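Local structure of berberine bridge enzyme-like protein (Arabidopsis thaliana, 5D79) at the flavin-adenine dinucleotide site. The protein is an FAD-dependent oxidoreductase of the berberine bridge enzyme family, carries covalently bound flavin, and takes part in adaptation to salt stress. Numbering follows the deposited sequence.

The flavin-adenine dinucleotide site. Residues 106, 108-113, 117, 130, 174, 177-178, 180-182, 188, 233-234, 237, 239, 470, 472-474. With FAD (flavin-adenine dinucleotide), chain B.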
loop_
_atom_site.group_PDB
_atom_site.type_symbol
_atom_site.label_atom_id
_atom_site.label_comp_id
_atom_site.label_asym_id
_atom_site.label_seq_id
_atom_site.Cartn_x
_atom_site.Cartn_y
_atom_site.Cartn_z
ATOM N N THR A 106 -8.272 13.281 0.816
ATOM C CA THR A 106 -7.020 13.481 1.544
ATOM C C THR A 106 -5.841 12.768 0.885
ATOM O O THR A 106 -5.868 11.553 0.689
ATOM C CB THR A 106 -7.133 12.988 2.986
ATOM O OG1 THR A 106 -8.081 13.792 3.683
ATOM C CG2 THR A 106 -5.787 13.086 3.688
ATOM N N SER A 108 -1.700 11.884 1.000
ATOM C CA SER A 108 -0.389 11.880 1.652
ATOM C C SER A 108 0.722 11.939 0.608
ATOM O O SER A 108 1.311 12.985 0.396
ATOM C CB SER A 108 -0.210 10.651 2.543
ATOM O OG SER A 108 -1.131 10.672 3.617
ATOM N N ALA A 109 1.010 10.824 -0.048
ATOM C CA ALA A 109 2.060 10.829 -1.058
ATOM C C ALA A 109 1.542 10.300 -2.381
ATOM O O ALA A 109 2.298 10.181 -3.341
ATOM C CB ALA A 109 3.267 10.024 -0.596
ATOM N N GLY A 110 0.257 9.960 -2.420
ATOM C CA GLY A 110 -0.449 9.786 -3.680
ATOM C C GLY A 110 -0.225 8.517 -4.480
ATOM O O GLY A 110 -0.319 8.529 -5.709
ATOM N N HIS A 111 0.046 7.419 -3.796
ATOM C CA HIS A 111 0.217 6.143 -4.471
ATOM C C HIS A 111 -1.079 5.346 -4.681
ATOM O O HIS A 111 -1.014 4.186 -5.071
ATOM C CB HIS A 111 1.232 5.296 -3.703
ATOM C CG HIS A 111 2.636 5.493 -4.177
ATOM N ND1 HIS A 111 3.189 4.736 -5.184
ATOM C CD2 HIS A 111 3.584 6.392 -3.817
ATOM C CE1 HIS A 111 4.423 5.148 -5.418
ATOM N NE2 HIS A 111 4.685 6.152 -4.603
ATOM N N CYS A 112 -2.240 5.956 -4.431
ATOM C CA CYS A 112 -3.521 5.257 -4.579
ATOM C C CYS A 112 -3.667 4.675 -5.975
ATOM O O CYS A 112 -3.608 5.391 -6.972
ATOM C CB CYS A 112 -4.713 6.178 -4.286
ATOM S SG CYS A 112 -6.320 5.316 -4.075
ATOM N N TYR A 113 -3.874 3.366 -6.021
ATOM C CA TYR A 113 -3.913 2.607 -7.266
ATOM C C TYR A 113 -4.946 3.121 -8.280
ATOM O O TYR A 113 -4.783 2.939 -9.488
ATOM C CB TYR A 113 -4.159 1.130 -6.936
ATOM C CG TYR A 113 -2.879 0.338 -6.821
ATOM C CD1 TYR A 113 -1.743 0.895 -6.240
ATOM C CD2 TYR A 113 -2.801 -0.963 -7.306
ATOM C CE1 TYR A 113 -0.557 0.174 -6.148
ATOM C CE2 TYR A 113 -1.623 -1.699 -7.215
ATOM C CZ TYR A 113 -0.501 -1.123 -6.640
ATOM O OH TYR A 113 0.658 -1.849 -6.556
ATOM N N SER A 117 -7.244 9.660 -4.010
ATOM C CA SER A 117 -6.804 10.676 -3.050
ATOM C C SER A 117 -6.779 12.083 -3.668
ATOM O O SER A 117 -6.745 13.096 -2.959
ATOM C CB SER A 117 -5.419 10.322 -2.507
ATOM O OG SER A 117 -4.512 10.069 -3.564
ATOM N N LEU A 130 -1.175 16.524 2.365
ATOM C CA LEU A 130 -0.487 16.510 3.660
ATOM C C LEU A 130 1.019 16.670 3.555
ATOM O O LEU A 130 1.736 16.437 4.525
ATOM C CB LEU A 130 -0.793 15.215 4.406
ATOM C CG LEU A 130 -2.271 15.018 4.732
ATOM C CD1 LEU A 130 -2.517 13.628 5.256
ATOM C CD2 LEU A 130 -2.712 16.056 5.742
ATOM N N HIS A 174 8.642 0.239 -1.179
ATOM C CA HIS A 174 8.746 1.379 -2.092
ATOM C C HIS A 174 8.801 2.728 -1.332
ATOM O O HIS A 174 7.846 3.125 -0.664
ATOM C CB HIS A 174 7.585 1.347 -3.098
ATOM C CG HIS A 174 7.596 0.147 -4.004
ATOM N ND1 HIS A 174 7.038 -1.064 -3.650
ATOM C CD2 HIS A 174 8.097 -0.025 -5.251
ATOM C CE1 HIS A 174 7.191 -1.928 -4.638
ATOM N NE2 HIS A 174 7.833 -1.323 -5.620
ATOM N N VAL A 177 6.076 5.794 -1.117
ATOM C CA VAL A 177 4.734 5.540 -0.644
ATOM C C VAL A 177 4.535 6.207 0.718
ATOM O O VAL A 177 5.373 6.089 1.613
ATOM C CB VAL A 177 4.448 4.033 -0.553
ATOM C CG1 VAL A 177 3.096 3.787 0.096
ATOM C CG2 VAL A 177 4.497 3.408 -1.940
ATOM N N GLY A 178 3.416 6.912 0.862
ATOM C CA GLY A 178 3.140 7.661 2.069
ATOM C C GLY A 178 2.684 6.774 3.198
ATOM O O GLY A 178 2.060 5.739 2.968
ATOM N N GLY A 180 0.511 7.733 5.337
ATOM C CA GLY A 180 -0.900 8.017 5.506
ATOM C C GLY A 180 -1.790 6.953 4.892
ATOM O O GLY A 180 -2.597 6.332 5.581
ATOM N N GLY A 181 -1.656 6.750 3.590
ATOM C CA GLY A 181 -2.452 5.756 2.902
ATOM C C GLY A 181 -2.012 4.341 3.224
ATOM O O GLY A 181 -2.855 3.469 3.469
ATOM N N GLN A 182 -0.702 4.105 3.240
ATOM C CA GLN A 182 -0.203 2.739 3.393
ATOM C C GLN A 182 -0.549 2.148 4.770
ATOM O O GLN A 182 -1.025 1.018 4.859
ATOM C CB GLN A 182 1.315 2.672 3.152
ATOM C CG GLN A 182 1.850 1.241 3.254
ATOM C CD GLN A 182 3.350 1.099 3.020
ATOM O OE1 GLN A 182 4.110 0.900 3.958
ATOM N NE2 GLN A 182 3.771 1.155 1.764
ATOM N N TYR A 188 2.352 -4.203 3.907
ATOM C CA TYR A 188 3.316 -5.295 4.037
ATOM C C TYR A 188 4.612 -4.977 3.284
ATOM O O TYR A 188 4.637 -4.155 2.356
ATOM C CB TYR A 188 2.721 -6.625 3.543
ATOM C CG TYR A 188 2.479 -6.740 2.044
ATOM C CD1 TYR A 188 3.529 -6.961 1.156
ATOM C CD2 TYR A 188 1.197 -6.664 1.523
ATOM C CE1 TYR A 188 3.313 -7.070 -0.210
ATOM C CE2 TYR A 188 0.968 -6.773 0.154
ATOM C CZ TYR A 188 2.031 -6.979 -0.709
ATOM O OH TYR A 188 1.799 -7.101 -2.067
ATOM N N GLY A 233 -8.171 4.573 5.629
ATOM C CA GLY A 233 -8.407 5.825 6.329
ATOM C C GLY A 233 -9.416 6.775 5.700
ATOM O O GLY A 233 -10.039 7.562 6.407
ATOM N N SER A 234 -9.601 6.704 4.386
ATOM C CA SER A 234 -10.503 7.640 3.713
ATOM C C SER A 234 -11.961 7.504 4.176
ATOM O O SER A 234 -12.794 8.374 3.904
ATOM C CB SER A 234 -10.416 7.465 2.194
ATOM O OG SER A 234 -10.831 6.172 1.801
ATOM N N GLY A 237 -11.755 9.528 8.693
ATOM C CA GLY A 237 -11.304 10.840 9.125
ATOM C C GLY A 237 -10.045 11.323 8.432
ATOM O O GLY A 237 -9.671 10.807 7.380
ATOM N N ILE A 239 -6.283 11.328 9.374
ATOM C CA ILE A 239 -5.266 10.882 10.309
ATOM C C ILE A 239 -4.069 11.828 10.226
ATOM O O ILE A 239 -3.504 12.038 9.148
ATOM C CB ILE A 239 -4.830 9.423 10.026
ATOM C CG1 ILE A 239 -6.065 8.541 9.838
ATOM C CG2 ILE A 239 -3.981 8.890 11.168
ATOM C CD1 ILE A 239 -5.794 7.236 9.162
ATOM N N TYR A 470 -6.557 -7.011 -1.371
ATOM C CA TYR A 470 -5.814 -6.091 -0.503
ATOM C C TYR A 470 -6.200 -4.607 -0.749
ATOM O O TYR A 470 -6.009 -4.081 -1.852
ATOM C CB TYR A 470 -4.309 -6.309 -0.717
ATOM C CG TYR A 470 -3.378 -5.492 0.161
ATOM C CD1 TYR A 470 -3.728 -5.125 1.466
ATOM C CD2 TYR A 470 -2.134 -5.090 -0.321
ATOM C CE1 TYR A 470 -2.853 -4.377 2.253
ATOM C CE2 TYR A 470 -1.278 -4.343 0.449
ATOM C CZ TYR A 470 -1.636 -4.001 1.730
ATOM O OH TYR A 470 -0.757 -3.257 2.465
ATOM N N ASN A 472 -4.999 -1.816 0.038
ATOM C CA ASN A 472 -3.927 -0.927 -0.402
ATOM C C ASN A 472 -3.671 -1.055 -1.904
ATOM O O ASN A 472 -3.011 -0.211 -2.500
ATOM C CB ASN A 472 -2.637 -1.186 0.385
ATOM C CG ASN A 472 -2.499 -0.274 1.596
ATOM O OD1 ASN A 472 -3.139 0.772 1.676
ATOM N ND2 ASN A 472 -1.654 -0.660 2.532
ATOM N N PHE A 473 -4.200 -2.109 -2.520
ATOM C CA PHE A 473 -4.240 -2.185 -3.983
ATOM C C PHE A 473 -5.679 -1.908 -4.454
ATOM O O PHE A 473 -6.366 -2.818 -4.910
ATOM C CB PHE A 473 -3.761 -3.560 -4.498
ATOM C CG PHE A 473 -2.320 -3.899 -4.152
ATOM C CD1 PHE A 473 -1.344 -2.910 -4.074
ATOM C CD2 PHE A 473 -1.942 -5.218 -3.904
ATOM C CE1 PHE A 473 -0.014 -3.230 -3.755
ATOM C CE2 PHE A 473 -0.624 -5.544 -3.578
ATOM C CZ PHE A 473 0.341 -4.549 -3.506
ATOM N N LYS A 474 -6.140 -0.665 -4.323
ATOM C CA LYS A 474 -7.525 -0.321 -4.667
ATOM C C LYS A 474 -7.883 -0.683 -6.118
ATOM O O LYS A 474 -7.129 -0.390 -7.050
ATOM C CB LYS A 474 -7.798 1.173 -4.428
ATOM C CG LYS A 474 -8.566 1.489 -3.148
ATOM C CD LYS A 474 -9.069 2.922 -3.171
ATOM C CE LYS A 474 -9.085 3.550 -1.776
ATOM N NZ LYS A 474 -9.275 5.035 -1.849
HETATM P PA FAD B . -2.471 8.262 -1.175
HETATM O O1A FAD B . -3.026 8.290 -2.577
HETATM O O2A FAD B . -1.987 9.614 -0.707
HETATM O O5B FAD B . -3.574 7.640 -0.171
HETATM C C5B FAD B . -4.288 6.457 -0.502
HETATM C C4B FAD B . -5.623 6.342 0.247
HETATM O O4B FAD B . -5.413 6.612 1.621
HETATM C C3B FAD B . -6.637 7.352 -0.270
HETATM O O3B FAD B . -7.944 6.818 -0.253
HETATM C C2B FAD B . -6.501 8.502 0.713
HETATM O O2B FAD B . -7.693 9.257 0.833
HETATM C C1B FAD B . -6.084 7.801 2.002
HETATM N N9A FAD B . -5.232 8.616 2.896
HETATM C C8A FAD B . -3.948 9.068 2.691
HETATM N N7A FAD B . -3.557 9.762 3.791
HETATM C C5A FAD B . -4.566 9.759 4.694
HETATM C C6A FAD B . -4.716 10.306 5.968
HETATM N N6A FAD B . -3.670 10.785 6.631
HETATM N N1A FAD B . -5.900 10.123 6.656
HETATM C C2A FAD B . -6.924 9.397 6.090
HETATM N N3A FAD B . -6.771 8.862 4.825
HETATM C C4A FAD B . -5.618 9.037 4.140
HETATM N N1 FAD B . 1.565 -1.482 -0.601
HETATM C C2 FAD B . 2.049 -2.547 0.140
HETATM O O2 FAD B . 1.612 -2.771 1.275
HETATM N N3 FAD B . 3.047 -3.353 -0.396
HETATM C C4 FAD B . 3.563 -3.113 -1.659
HETATM O O4 FAD B . 4.524 -3.776 -2.053
HETATM C C4X FAD B . 3.088 -2.025 -2.393
HETATM N N5 FAD B . 3.670 -1.670 -3.600
HETATM C C5X FAD B . 3.395 -0.427 -4.151
HETATM C C6 FAD B . 4.138 0.071 -5.219
HETATM C C7 FAD B . 3.844 1.322 -5.768
HETATM C C7M FAD B . 4.643 1.842 -6.925
HETATM C C8 FAD B . 2.829 2.106 -5.215
HETATM C C8M FAD B . 2.477 3.443 -5.800
HETATM C C9 FAD B . 2.087 1.609 -4.151
HETATM C C9A FAD B . 2.331 0.327 -3.650
HETATM N N10 FAD B . 1.571 -0.189 -2.611
HETATM C C10 FAD B . 2.106 -1.198 -1.835
HETATM C "C1'" FAD B . 0.229 0.393 -2.290
HETATM C "C2'" FAD B . 0.281 1.514 -1.269
HETATM O "O2'" FAD B . 0.679 0.986 -0.023
HETATM C "C3'" FAD B . -1.109 2.133 -1.194
HETATM O "O3'" FAD B . -1.390 2.748 -2.433
HETATM C "C4'" FAD B . -1.203 3.201 -0.131
HETATM O "O4'" FAD B . -2.540 3.359 0.265
HETATM C "C5'" FAD B . -0.765 4.526 -0.714
HETATM O "O5'" FAD B . -0.525 5.427 0.342
HETATM P P FAD B . -0.138 6.933 -0.047
HETATM O O1P FAD B . -0.207 7.811 1.174
HETATM O O2P FAD B . 1.228 6.991 -0.684
HETATM O O3P FAD B . -1.257 7.202 -1.177
HETATM O O HOH W 1 -8.103 4.926 2.346
HETATM O O HOH W 2 -9.984 10.967 0.776
#
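This is the flavin site of a berberine bridge enzyme-like oxidoreductase with a PCMH-type FAD-binding domain. The cofactor is almost wholly buried. His111 is joined to it covalently: ND1 bonds to the 8-alpha carbon C8M at 1.6 Å. The His111 imidazole stands steeply against the benzene ring of the FAD flavin, planes 67° apart. Val177 CG2 covers the centre of one imidazole face.

Other rings border the isoalloxazine. Tyr113 and Phe473 meet it edge to face; Phe473 CE1 points at C10. His174 turns a face toward C6, with ND1 3.4 Å from N5. Tyr188 has its ring face over N3, and its backbone N donates to the pyrimidine carbonyl O2 at 3.1 Å. Tyr470 comes edge-on, its hydroxyl OH 2.7 Å from O2, within hydrogen-bonding distance.

Mostly backbone N-H groups, from loops and the start of a helix, hold the diphosphate. Ser108 N and Gly110 N both donate to O2A. Cys112 N and Ser117 OG share O1A. Gly178 N reaches O2P at 2.7 Å. Gly181 N, in helix 179-184, donates to O1P; this helix end may help offset the phosphate charge.

At the adenine, Ser108 OG donates to N7A at 2.6 Å. Thr106 CG2, anti to its backbone N, lies over the six-membered ring. The carbonyl of Thr106 takes the ribose 2'-hydroxyl O2B on a lone pair. A bent Lys474 chain brings NZ to the 3'-hydroxyl O3B, 2.7 Å away.

Asn472 ties the ribityl chain to Gln182 and Tyr470, which also touch the cofactor. Its OD1 lies 3.0 Å from the ribityl hydroxyl O4'. Its ND2 gives a nearly straight bond to Gln182 O (173° at H) and another to Tyr470 OH. Gln182 O can only accept, so it sets which end of the amide is the NH2; both acceptors lie close to the amide plane. With OH accepting there, its proton could point to O2. An alanine here would remove both hydrogen bonds given by ND2, and the OD1 contact with O4', and would probably leave the Tyr470 hydroxyl less firmly directed at O2.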